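Local coordinates for protein glycosyltransferase (Streptomyces halstedii, PDB 3WAD) that belongs to the GT-B glycosyltransferases, which are built from two Rossmann-like domains, and is related to erythromycin biosynthesis protein CIII, at residues 195-198 with 199-202. Sequence-based numbering, arbitrary orientation.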
ATOM      1  N   PHE B 195     -11.614  18.929  27.926  1.00 32.69           N
ATOM      2  CA  PHE B 195     -10.199  18.550  28.207  1.00 32.12           C
ATOM      3  C   PHE B 195     -10.015  17.350  29.131  1.00 33.37           C
ATOM      4  O   PHE B 195     -10.503  17.375  30.262  1.00 32.35           O
ATOM      5  CB  PHE B 195      -9.368  19.709  28.722  1.00 32.91           C
ATOM      6  CG  PHE B 195      -7.935  19.334  28.923  1.00 34.06           C
ATOM      7  CD1 PHE B 195      -7.072  19.179  27.796  1.00 33.40           C
ATOM      8  CD2 PHE B 195      -7.445  19.029  30.222  1.00 30.01           C
ATOM      9  CE1 PHE B 195      -5.737  18.781  27.959  1.00 34.13           C
ATOM     10  CE2 PHE B 195      -6.081  18.641  30.408  1.00 31.04           C
ATOM     11  CZ  PHE B 195      -5.234  18.509  29.278  1.00 32.47           C
ATOM     12  N   THR B 196      -9.344  16.293  28.663  1.00 32.91           N
ATOM     13  CA  THR B 196      -8.768  15.283  29.538  1.00 34.93           C
ATOM     14  C   THR B 196      -7.300  15.238  29.161  1.00 34.68           C
ATOM     15  O   THR B 196      -6.939  15.658  28.041  1.00 34.66           O
ATOM     16  CB  THR B 196      -9.293  13.882  29.210  1.00 36.93           C
ATOM     17  OG1 THR B 196      -9.304  13.685  27.767  1.00 41.15           O
ATOM     18  CG2 THR B 196     -10.708  13.664  29.770  1.00 38.65           C
ATOM     19  N   GLU B 197      -6.484  14.623  30.011  1.00 32.74           N
ATOM     20  CA  GLU B 197      -5.072  14.478  29.740  1.00 33.17           C
ATOM     21  C   GLU B 197      -4.849  13.537  28.532  1.00 33.15           C
ATOM     22  O   GLU B 197      -3.857  13.596  27.825  1.00 30.89           O
ATOM     23  CB  GLU B 197      -4.321  14.016  30.990  1.00 31.51           C
ATOM     24  CG  GLU B 197      -2.787  13.851  30.831  1.00 30.42           C
ATOM     25  CD  GLU B 197      -1.999  15.169  30.519  1.00 32.14           C
ATOM     26  OE1 GLU B 197      -2.552  16.272  30.688  1.00 29.11           O
ATOM     27  OE2 GLU B 197      -0.799  15.100  30.108  1.00 31.76           O
ATOM     28  N   SER B 198      -5.815  12.678  28.287  1.00 33.05           N
ATOM     29  CA  SER B 198      -5.689  11.756  27.199  1.00 32.57           C
ATOM     30  C   SER B 198      -5.773  12.509  25.850  1.00 31.40           C
ATOM     31  O   SER B 198      -5.348  11.987  24.838  1.00 31.77           O
ATOM     32  CB  SER B 198      -6.764  10.684  27.342  1.00 32.75           C
ATOM     33  OG  SER B 198      -7.971  11.341  27.058  1.00 36.10           O
ATOM     34  N   LEU B 199      -6.232  13.764  25.837  1.00 30.37           N
ATOM     35  CA  LEU B 199      -6.218  14.581  24.593  1.00 30.25           C
ATOM     36  C   LEU B 199      -4.776  14.971  24.210  1.00 29.91           C
ATOM     37  O   LEU B 199      -4.472  15.257  23.041  1.00 28.61           O
ATOM     38  CB  LEU B 199      -7.038  15.893  24.734  1.00 30.14           C
ATOM     39  CG  LEU B 199      -8.561  15.647  24.878  1.00 29.68           C
ATOM     40  CD1 LEU B 199      -9.213  16.960  24.990  1.00 29.29           C
ATOM     41  CD2 LEU B 199      -9.131  14.860  23.657  1.00 30.21           C
ATOM     42  N   VAL B 200      -3.911  14.991  25.219  1.00 28.71           N
ATOM     43  CA  VAL B 200      -2.540  15.403  25.005  1.00 27.86           C
ATOM     44  C   VAL B 200      -1.704  14.288  24.476  1.00 27.68           C
ATOM     45  O   VAL B 200      -0.898  14.490  23.542  1.00 27.41           O
ATOM     46  CB  VAL B 200      -1.874  15.930  26.325  1.00 27.93           C
ATOM     47  CG1 VAL B 200      -0.390  16.115  26.056  1.00 25.17           C
ATOM     48  CG2 VAL B 200      -2.535  17.278  26.751  1.00 26.12           C
ATOM     49  N   THR B 201      -1.867  13.094  25.071  1.00 27.23           N
ATOM     50  CA  THR B 201      -0.986  12.010  24.713  1.00 25.58           C
ATOM     51  C   THR B 201      -1.591  10.718  24.165  1.00 24.98           C
ATOM     52  O   THR B 201      -0.821   9.779  23.832  1.00 24.62           O
ATOM     53  CB  THR B 201      -0.064  11.699  25.874  1.00 26.99           C
ATOM     54  OG1 THR B 201      -0.869  11.532  27.034  1.00 25.79           O
ATOM     55  CG2 THR B 201       1.040  12.898  26.086  1.00 26.76           C
ATOM     56  N   GLY B 202      -2.923  10.688  24.011  1.00 23.92           N
ATOM     57  CA  GLY B 202      -3.633   9.521  23.482  1.00 26.34           C
ATOM     58  C   GLY B 202      -4.155   8.575  24.588  1.00 27.90           C
ATOM     59  O   GLY B 202      -3.625   8.554  25.711  1.00 26.46           O
TER
HETATM   60  O   HOH W   1       0.367  12.826  29.501  1.00 34.77           O
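The carbonyl oxygen E197 O receives two backbone N-H groups from the short helix 198-201: V200 N bonds to it at 3.0 Å, and T201 N makes a weak second bond at 3.4 Å. Just before this, L199 N bonds to T196 O at 3.0 Å, and one turn on G202 N reaches S198 O at 2.9 Å; the positive phi of G202 (94°) takes the chain out of the helix toward strand 204-206. CG of E197 stands opposite the backbone N about CA-CB (chi1 -179°) and the chain bends at chi2, which brings its carboxylate over to V200, with OE2 nearest V200 CB. There E197 OE1 forms a salt bridge with R161 and E197 OE2 bonds to N165, both on helix 156-168; a water 2.6 Å from E197 OE2 donates to it and also bonds T201 OG1. T196 OG1 and S198 OG share a hydrogen bond of 2.8 Å, while the L199 side chain crosses that of T196 at about a right angle, its CG 3.6 Å from T196 OG1. On the apolar side, V200 CG2 meets the edge of the F195 ring in its plane, 3.7 Å from CE1, and the F195 side chain also packs on L184 and A185 of helix 179-188. Main-chain bonds thus set the turn, and the carboxylate of E197, held by R161, N165 and a water and probably ionised, ties it to helix 156-168.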